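Local coordinates for protein nuclear RNA export factor 2 (Drosophila melanogaster, PDB 6MRK) that acts with Piwi and Nxt1 as an effector of cotranscriptional transposon silencing in the ovary and may take part in mRNA export from the nucleus, at residues N34-Y39 and F90-I95; N42-L47 and D86-G91. All blocks are in the same frame, centred on the assembly; numbering follows the deposited sequence.

Contact 1: N34-Y39 and F90-I95; sequences NLYKYY and FGCTYI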
ATOM      1  N   ASN A  34       2.020 -12.526  17.877  1.00 37.78           N
ATOM      2  CA  ASN A  34       2.851 -11.574  18.657  1.00 38.13           C
ATOM      3  C   ASN A  34       2.942 -10.227  17.946  1.00 36.86           C
ATOM      4  O   ASN A  34       3.651  -9.346  18.460  1.00 38.35           O
ATOM      5  CB  ASN A  34       4.250 -12.130  18.925  1.00 38.90           C
ATOM      6  CG  ASN A  34       4.241 -13.189  20.002  1.00 39.39           C
ATOM      7  OD1 ASN A  34       3.602 -13.014  21.038  1.00 39.27           O
ATOM      8  ND2 ASN A  34       4.919 -14.300  19.746  1.00 39.91           N
ATOM      9  N   LEU A  35       2.260 -10.065  16.815  1.00 36.16           N
ATOM     10  CA  LEU A  35       2.164  -8.757  16.122  1.00 35.26           C
ATOM     11  C   LEU A  35       0.997  -7.976  16.716  1.00 32.81           C
ATOM     12  O   LEU A  35       0.740  -6.876  16.225  1.00 31.99           O
ATOM     13  CB  LEU A  35       1.960  -8.970  14.621  1.00 34.77           C
ATOM     14  CG  LEU A  35       3.014  -9.828  13.925  1.00 34.00           C
ATOM     15  CD1 LEU A  35       2.567 -10.197  12.522  1.00 33.03           C
ATOM     16  CD2 LEU A  35       4.348  -9.113  13.885  1.00 34.28           C
ATOM     17  N   TYR A  36       0.320  -8.530  17.722  1.00 33.21           N
ATOM     18  CA  TYR A  36      -0.839  -7.872  18.377  1.00 36.21           C
ATOM     19  C   TYR A  36      -0.377  -6.503  18.891  1.00 35.81           C
ATOM     20  O   TYR A  36      -1.205  -5.579  18.928  1.00 37.82           O
ATOM     21  CB  TYR A  36      -1.455  -8.763  19.470  1.00 37.37           C
ATOM     22  CG  TYR A  36      -2.669  -8.165  20.144  1.00 37.93           C
ATOM     23  CD1 TYR A  36      -3.884  -8.045  19.478  1.00 39.24           C
ATOM     24  CD2 TYR A  36      -2.593  -7.675  21.440  1.00 37.36           C
ATOM     25  CE1 TYR A  36      -4.986  -7.464  20.084  1.00 38.00           C
ATOM     26  CE2 TYR A  36      -3.687  -7.100  22.065  1.00 36.24           C
ATOM     27  CZ  TYR A  36      -4.883  -6.989  21.381  1.00 37.11           C
ATOM     28  OH  TYR A  36      -5.956  -6.432  22.005  1.00 38.94           O
ATOM     29  N   LYS A  37       0.916  -6.370  19.215  1.00 34.16           N
ATOM     30  CA  LYS A  37       1.493  -5.171  19.881  1.00 31.02           C
ATOM     31  C   LYS A  37       1.481  -3.961  18.954  1.00 29.05           C
ATOM     32  O   LYS A  37       1.449  -2.868  19.480  1.00 29.77           O
ATOM     33  CB  LYS A  37       2.927  -5.410  20.356  1.00 30.41           C
ATOM     34  CG  LYS A  37       3.889  -5.889  19.283  1.00 32.42           C
ATOM     35  CD  LYS A  37       5.350  -5.807  19.671  1.00 32.85           C
ATOM     36  CE  LYS A  37       6.184  -6.867  18.984  1.00 33.76           C
ATOM     37  NZ  LYS A  37       7.401  -7.173  19.764  1.00 34.98           N
ATOM     38  N   TYR A  38       1.543  -4.125  17.637  1.00 29.65           N
ATOM     39  CA  TYR A  38       1.668  -2.965  16.711  1.00 32.20           C
ATOM     40  C   TYR A  38       0.311  -2.322  16.463  1.00 31.30           C
ATOM     41  O   TYR A  38       0.265  -1.169  16.034  1.00 31.45           O
ATOM     42  CB  TYR A  38       2.180  -3.342  15.322  1.00 33.36           C
ATOM     43  CG  TYR A  38       3.565  -3.920  15.276  1.00 34.53           C
ATOM     44  CD1 TYR A  38       4.689  -3.121  15.364  1.00 37.24           C
ATOM     45  CD2 TYR A  38       3.747  -5.281  15.145  1.00 36.80           C
ATOM     46  CE1 TYR A  38       5.961  -3.671  15.326  1.00 38.33           C
ATOM     47  CE2 TYR A  38       5.007  -5.846  15.106  1.00 35.06           C
ATOM     48  CZ  TYR A  38       6.114  -5.037  15.182  1.00 35.81           C
ATOM     49  OH  TYR A  38       7.336  -5.626  15.138  1.00 40.08           O
ATOM     50  N   TYR A  39      -0.755  -3.091  16.631  1.00 31.65           N
ATOM     51  CA  TYR A  39      -2.106  -2.704  16.166  1.00 31.89           C
ATOM     52  C   TYR A  39      -2.823  -2.091  17.359  1.00 31.31           C
ATOM     53  O   TYR A  39      -2.401  -2.252  18.503  1.00 32.72           O
ATOM     54  CB  TYR A  39      -2.813  -3.890  15.491  1.00 30.80           C
ATOM     55  CG  TYR A  39      -2.186  -4.310  14.185  1.00 28.82           C
ATOM     56  CD1 TYR A  39      -2.563  -3.712  12.994  1.00 29.68           C
ATOM     57  CD2 TYR A  39      -1.188  -5.268  14.140  1.00 28.19           C
ATOM     58  CE1 TYR A  39      -1.978  -4.065  11.784  1.00 29.96           C
ATOM     59  CE2 TYR A  39      -0.595  -5.636  12.939  1.00 29.76           C
ATOM     60  CZ  TYR A  39      -0.989  -5.030  11.758  1.00 29.33           C
ATOM     61  OH  TYR A  39      -0.402  -5.373  10.579  1.00 28.72           O
ATOM     62  N   PHE A  90     -11.151  -4.363  11.137  1.00 31.57           N
ATOM     63  CA  PHE A  90     -11.076  -3.144  11.972  1.00 33.26           C
ATOM     64  C   PHE A  90     -10.791  -3.522  13.423  1.00 31.36           C
ATOM     65  O   PHE A  90     -11.509  -4.337  13.985  1.00 36.40           O
ATOM     66  CB  PHE A  90     -12.366  -2.346  11.797  1.00 35.32           C
ATOM     67  CG  PHE A  90     -12.422  -1.130  12.678  1.00 38.79           C
ATOM     68  CD1 PHE A  90     -11.643  -0.019  12.390  1.00 41.08           C
ATOM     69  CD2 PHE A  90     -13.209  -1.111  13.817  1.00 40.14           C
ATOM     70  CE1 PHE A  90     -11.669   1.096  13.212  1.00 40.22           C
ATOM     71  CE2 PHE A  90     -13.249   0.013  14.630  1.00 39.51           C
ATOM     72  CZ  PHE A  90     -12.480   1.114  14.328  1.00 39.88           C
ATOM     73  N   GLY A  91      -9.758  -2.935  14.003  1.00 29.73           N
ATOM     74  CA  GLY A  91      -9.348  -3.219  15.387  1.00 30.99           C
ATOM     75  C   GLY A  91      -8.370  -4.378  15.463  1.00 30.56           C
ATOM     76  O   GLY A  91      -8.512  -5.319  14.674  1.00 29.51           O
ATOM     77  N   CYS A  92      -7.448  -4.308  16.426  1.00 32.21           N
ATOM     78  CA  CYS A  92      -6.322  -5.252  16.655  1.00 33.82           C
ATOM     79  C   CYS A  92      -6.815  -6.702  16.699  1.00 34.37           C
ATOM     80  O   CYS A  92      -6.207  -7.532  16.036  1.00 35.24           O
ATOM     81  CB  CYS A  92      -5.565  -4.915  17.939  1.00 33.75           C
ATOM     82  SG  CYS A  92      -6.643  -4.387  19.299  1.00 34.72           S
ATOM     83  N   THR A  93      -7.859  -7.020  17.463  1.00 35.77           N
ATOM     84  CA  THR A  93      -8.319  -8.430  17.596  1.00 35.24           C
ATOM     85  C   THR A  93      -8.666  -8.930  16.182  1.00 35.26           C
ATOM     86  O   THR A  93      -8.147  -9.991  15.784  1.00 35.03           O
ATOM     87  CB  THR A  93      -9.454  -8.588  18.620  1.00 33.35           C
ATOM     88  OG1 THR A  93     -10.555  -7.785  18.198  1.00 41.04           O
ATOM     89  CG2 THR A  93      -9.072  -8.180  20.025  1.00 33.15           C
ATOM     90  N   TYR A  94      -9.463  -8.163  15.432  1.00 35.90           N
ATOM     91  CA  TYR A  94     -10.057  -8.573  14.132  1.00 36.30           C
ATOM     92  C   TYR A  94      -8.957  -8.708  13.089  1.00 35.11           C
ATOM     93  O   TYR A  94      -8.991  -9.650  12.280  1.00 35.25           O
ATOM     94  CB  TYR A  94     -11.117  -7.582  13.653  1.00 38.86           C
ATOM     95  CG  TYR A  94     -12.451  -7.752  14.337  1.00 47.15           C
ATOM     96  CD1 TYR A  94     -13.122  -8.967  14.279  1.00 54.15           C
ATOM     97  CD2 TYR A  94     -13.042  -6.727  15.063  1.00 49.29           C
ATOM     98  CE1 TYR A  94     -14.343  -9.155  14.907  1.00 52.73           C
ATOM     99  CE2 TYR A  94     -14.261  -6.900  15.702  1.00 49.39           C
ATOM    100  CZ  TYR A  94     -14.915  -8.116  15.616  1.00 50.67           C
ATOM    101  OH  TYR A  94     -16.111  -8.320  16.234  1.00 53.28           O
ATOM    102  N   ILE A  95      -8.001  -7.789  13.109  1.00 34.22           N
ATOM    103  CA  ILE A  95      -6.857  -7.798  12.156  1.00 34.14           C
ATOM    104  C   ILE A  95      -6.015  -9.053  12.403  1.00 34.46           C
ATOM    105  O   ILE A  95      -5.778  -9.832  11.448  1.00 33.79           O
ATOM    106  CB  ILE A  95      -6.047  -6.502  12.292  1.00 35.17           C
ATOM    107  CG1 ILE A  95      -6.851  -5.320  11.743  1.00 35.72           C
ATOM    108  CG2 ILE A  95      -4.687  -6.629  11.622  1.00 35.99           C
ATOM    109  CD1 ILE A  95      -6.293  -3.974  12.116  1.00 34.97           C
TER
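Packing of two tyrosines against the first turn of helix 92-99 makes this contact, which buries 269 Å² between the segments. Among the aromatic contacts, Ile95 gives the clearest. Its CG2 methyl lies over one face of the Tyr39 ring as a CH-pi contact, 3.9 Å from Ile95 CG2 to the Tyr39 centroid and 18° off the ring normal. The methyl is displaced toward the rim, closest to CE1, while Ile95 CD1 touches CD1 of the same ring; the two side chains cross at about a right angle. Cys92 SG makes an oblique sulfur-aromatic contact with the Tyr36 ring, 4.5 Å from Cys92 SG to the ring centroid.

The setting is the NTF2-like domain of this export factor, where the loop after helix 12-27 runs past the short helix 92-99 on its way to strand 44-49. Gly91 is the N-cap of that helix, and its carbonyl O accepts the first-turn bond from Ile95 N.

Apolar contacts centre on Cys92 CB, which sits between the tyrosines, 3.8 Å from Tyr39 CB and, in the closest approach to the other ring, 3.4 Å from Tyr36 CE1. Tyr36 reaches it with CG anti to the backbone N (chi1 -178°), its ring running beside Thr93, whose backbone N lies at the ring edge. With CG beside its backbone N (chi1 -68°), Tyr39 sets CB against Cys92 and one ring face to Ile95.

Polar bonding fixes the far end of the buried Tyr39: its OH is hydrogen-bonded to Tyr22 OH on helix 12-27.

Contact 2: N42-L47 and D86-G91; sequences NSIFTL and DGVFFG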
ATOM      1  N   ASN A  42      -8.307   1.104  16.806  1.00 39.09           N
ATOM      2  CA  ASN A  42      -8.768   1.932  15.663  1.00 39.33           C
ATOM      3  C   ASN A  42      -8.046   1.543  14.367  1.00 38.15           C
ATOM      4  O   ASN A  42      -8.293   2.207  13.332  1.00 37.72           O
ATOM      5  CB  ASN A  42      -8.563   3.418  15.960  1.00 42.00           C
ATOM      6  CG  ASN A  42      -9.664   4.003  16.812  1.00 47.65           C
ATOM      7  OD1 ASN A  42     -10.840   3.674  16.643  1.00 53.78           O
ATOM      8  ND2 ASN A  42      -9.289   4.890  17.723  1.00 55.32           N
ATOM      9  N   SER A  43      -7.211   0.499  14.407  1.00 36.24           N
ATOM     10  CA  SER A  43      -6.420  -0.003  13.254  1.00 35.83           C
ATOM     11  C   SER A  43      -7.339  -0.506  12.126  1.00 36.04           C
ATOM     12  O   SER A  43      -8.460  -0.971  12.434  1.00 32.75           O
ATOM     13  CB  SER A  43      -5.465  -1.067  13.686  1.00 35.38           C
ATOM     14  OG  SER A  43      -4.232  -0.490  14.060  1.00 38.15           O
ATOM     15  N   ILE A  44      -6.870  -0.404  10.872  1.00 34.10           N
ATOM     16  CA  ILE A  44      -7.590  -0.838   9.638  1.00 33.90           C
ATOM     17  C   ILE A  44      -6.616  -1.629   8.763  1.00 32.90           C
ATOM     18  O   ILE A  44      -5.467  -1.164   8.558  1.00 31.63           O
ATOM     19  CB  ILE A  44      -8.187   0.359   8.874  1.00 35.57           C
ATOM     20  CG1 ILE A  44      -9.200   1.111   9.744  1.00 36.46           C
ATOM     21  CG2 ILE A  44      -8.775  -0.099   7.539  1.00 35.65           C
ATOM     22  CD1 ILE A  44     -10.162   2.006   8.985  1.00 38.14           C
ATOM     23  N   PHE A  45      -7.076  -2.775   8.258  1.00 30.75           N
ATOM     24  CA  PHE A  45      -6.283  -3.709   7.422  1.00 28.39           C
ATOM     25  C   PHE A  45      -7.138  -4.182   6.242  1.00 27.92           C
ATOM     26  O   PHE A  45      -8.279  -4.575   6.466  1.00 25.05           O
ATOM     27  CB  PHE A  45      -5.782  -4.890   8.253  1.00 26.26           C
ATOM     28  CG  PHE A  45      -5.069  -5.917   7.418  1.00 26.01           C
ATOM     29  CD1 PHE A  45      -3.749  -5.740   7.091  1.00 25.01           C
ATOM     30  CD2 PHE A  45      -5.723  -7.010   6.883  1.00 24.73           C
ATOM     31  CE1 PHE A  45      -3.077  -6.640   6.283  1.00 23.72           C
ATOM     32  CE2 PHE A  45      -5.049  -7.917   6.085  1.00 22.74           C
ATOM     33  CZ  PHE A  45      -3.730  -7.729   5.784  1.00 22.64           C
ATOM     34  N   THR A  46      -6.599  -4.107   5.024  1.00 29.76           N
ATOM     35  CA  THR A  46      -7.185  -4.748   3.823  1.00 31.39           C
ATOM     36  C   THR A  46      -6.098  -5.558   3.129  1.00 30.20           C
ATOM     37  O   THR A  46      -4.921  -5.353   3.402  1.00 29.62           O
ATOM     38  CB  THR A  46      -7.856  -3.754   2.863  1.00 33.95           C
ATOM     39  OG1 THR A  46      -6.880  -2.950   2.204  1.00 33.46           O
ATOM     40  CG2 THR A  46      -8.860  -2.862   3.560  1.00 35.35           C
ATOM     41  N   LEU A  47      -6.543  -6.473   2.290  1.00 31.41           N
ATOM     42  CA  LEU A  47      -5.723  -7.438   1.541  1.00 31.85           C
ATOM     43  C   LEU A  47      -6.250  -7.445   0.102  1.00 31.91           C
ATOM     44  O   LEU A  47      -7.483  -7.526  -0.101  1.00 29.40           O
ATOM     45  CB  LEU A  47      -5.876  -8.796   2.219  1.00 31.01           C
ATOM     46  CG  LEU A  47      -4.972  -9.900   1.686  1.00 33.05           C
ATOM     47  CD1 LEU A  47      -4.697 -10.900   2.795  1.00 35.30           C
ATOM     48  CD2 LEU A  47      -5.589 -10.595   0.487  1.00 33.26           C
ATOM     49  N   ASP A  86     -17.358  -4.831   3.013  1.00 37.42           N
ATOM     50  CA  ASP A  86     -16.870  -6.187   2.652  1.00 38.68           C
ATOM     51  C   ASP A  86     -15.344  -6.087   2.548  1.00 39.55           C
ATOM     52  O   ASP A  86     -14.861  -5.199   1.806  1.00 41.45           O
ATOM     53  CB  ASP A  86     -17.496  -6.710   1.350  1.00 38.42           C
ATOM     54  CG  ASP A  86     -18.948  -7.181   1.419  1.00 38.59           C
ATOM     55  OD1 ASP A  86     -19.704  -6.718   2.295  1.00 36.72           O
ATOM     56  OD2 ASP A  86     -19.324  -8.011   0.566  1.00 40.06           O
ATOM     57  N   GLY A  87     -14.623  -6.895   3.333  1.00 39.17           N
ATOM     58  CA  GLY A  87     -13.154  -7.038   3.256  1.00 38.86           C
ATOM     59  C   GLY A  87     -12.375  -6.166   4.238  1.00 36.86           C
ATOM     60  O   GLY A  87     -11.161  -6.379   4.345  1.00 35.99           O
ATOM     61  N   VAL A  88     -13.008  -5.199   4.906  1.00 33.87           N
ATOM     62  CA  VAL A  88     -12.309  -4.218   5.787  1.00 32.21           C
ATOM     63  C   VAL A  88     -12.249  -4.787   7.197  1.00 30.46           C
ATOM     64  O   VAL A  88     -13.294  -4.884   7.809  1.00 36.35           O
ATOM     65  CB  VAL A  88     -13.037  -2.859   5.804  1.00 33.17           C
ATOM     66  CG1 VAL A  88     -12.300  -1.830   6.650  1.00 32.39           C
ATOM     67  CG2 VAL A  88     -13.275  -2.328   4.402  1.00 32.64           C
ATOM     68  N   PHE A  89     -11.071  -5.095   7.712  1.00 29.30           N
ATOM     69  CA  PHE A  89     -10.906  -5.636   9.081  1.00 30.34           C
ATOM     70  C   PHE A  89     -10.485  -4.493   9.995  1.00 31.08           C
ATOM     71  O   PHE A  89      -9.563  -3.749   9.636  1.00 33.60           O
ATOM     72  CB  PHE A  89      -9.904  -6.784   9.080  1.00 28.44           C
ATOM     73  CG  PHE A  89     -10.129  -7.704   7.920  1.00 27.70           C
ATOM     74  CD1 PHE A  89     -11.194  -8.585   7.924  1.00 28.10           C
ATOM     75  CD2 PHE A  89      -9.306  -7.658   6.808  1.00 26.05           C
ATOM     76  CE1 PHE A  89     -11.401  -9.437   6.849  1.00 26.32           C
ATOM     77  CE2 PHE A  89      -9.514  -8.513   5.741  1.00 25.23           C
ATOM     78  CZ  PHE A  89     -10.567  -9.392   5.758  1.00 24.96           C
ATOM     79  N   PHE A  90     -11.151  -4.363  11.137  1.00 31.57           N
ATOM     80  CA  PHE A  90     -11.076  -3.144  11.972  1.00 33.26           C
ATOM     81  C   PHE A  90     -10.791  -3.522  13.423  1.00 31.36           C
ATOM     82  O   PHE A  90     -11.509  -4.337  13.985  1.00 36.40           O
ATOM     83  CB  PHE A  90     -12.366  -2.346  11.797  1.00 35.32           C
ATOM     84  CG  PHE A  90     -12.422  -1.130  12.678  1.00 38.79           C
ATOM     85  CD1 PHE A  90     -11.643  -0.019  12.390  1.00 41.08           C
ATOM     86  CD2 PHE A  90     -13.209  -1.111  13.817  1.00 40.14           C
ATOM     87  CE1 PHE A  90     -11.669   1.096  13.212  1.00 40.22           C
ATOM     88  CE2 PHE A  90     -13.249   0.013  14.630  1.00 39.51           C
ATOM     89  CZ  PHE A  90     -12.480   1.114  14.328  1.00 39.88           C
ATOM     90  N   GLY A  91      -9.758  -2.935  14.003  1.00 29.73           N
ATOM     91  CA  GLY A  91      -9.348  -3.219  15.387  1.00 30.99           C
ATOM     92  C   GLY A  91      -8.370  -4.378  15.463  1.00 30.56           C
ATOM     93  O   GLY A  91      -8.512  -5.319  14.674  1.00 29.51           O
TER
HETATM   94  O   HOH W   1      -9.584  -7.317   2.664  1.00 22.23           O
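Strand 89-90 forms one edge, within this chain, of the large mixed beta-sheet, and it pairs antiparallel with strand 44-49. Three backbone hydrogen bonds join segments 42-47 and 86-91. Phe45 and Phe89 form the hydrogen-bonded pair, exchanging Phe45 N to Phe89 O at 3.0 Å and Phe89 N to Phe45 O at 3.1 Å; both donors approach nearly along the C=O axis. The third bond, Gly91 N to Ser43 O at 2.8 Å, is very straight (N-H...O 173°), although the donor stands above the carbonyl plane. Ile44 and Phe90 form the non-hydrogen-bonded pair between, supplemented by CA-H...O contacts from Ile44 to Phe89 O and from Phe90 to Ser43 O.

In this NTF2-like sheet, one face carries Phe45 and Phe89 and is covered by helix 92-99, with Ile95 and Leu99 against Phe45 and Ile98 against Phe89. The two side chains run alongside each other, and Phe89 CD2 comes in at the edge of the Phe45 ring, 3.6 Å from Phe45 CD2. Gly87 O sits over one face of the Phe89 ring, toward its rim.

The other face carries Ile44 and Phe90, and the chain of another protein packs on both, consistent with the Nxt1-binding surface of NXF NTF2-like domains. Phe90, with CG anti to its backbone N (chi1 176°), reaches over to the start of segment 42-47: its CD1 is 3.3 Å from Ser43 O, CE1 lies near Asn42 O and CZ near Asn42 OD1, the Asn42 amide and the ring being turned 43° apart. Ile44 CG1 lies at the ring edge, 3.8 Å from Phe90 CD1, and Ile44 CG2 touches Val88 CG1 at 4.0 Å. A water accepting from Leu47 N and donating to Gly87 O links the segments beyond their paired residues.

Overall arrangement
Contacts 1 and 2 have centres 10 Å apart and share Phe90 and Gly91, the point where strand 89-90 turns directly into helix 92-99. Ile95 connects them physically: the side chain that takes part in contact 1 also packs on segment 42-47, with Ile95 CD1 3.4 Å from Ser43 CB and Ile95 CG1 3.7 Å from Phe45 CB. Segments 34-39 and 42-47 are successive parts of the chain, so the loop and the strand it leads into both lie against the same strand-helix unit. Contact 2 lies next to the chain of another protein, which Thr46 OG1 reaches by hydrogen bonds; in segments 34-39 and 90-95, Phe90 alone, which takes no part in the packing on 34-39, lies near it.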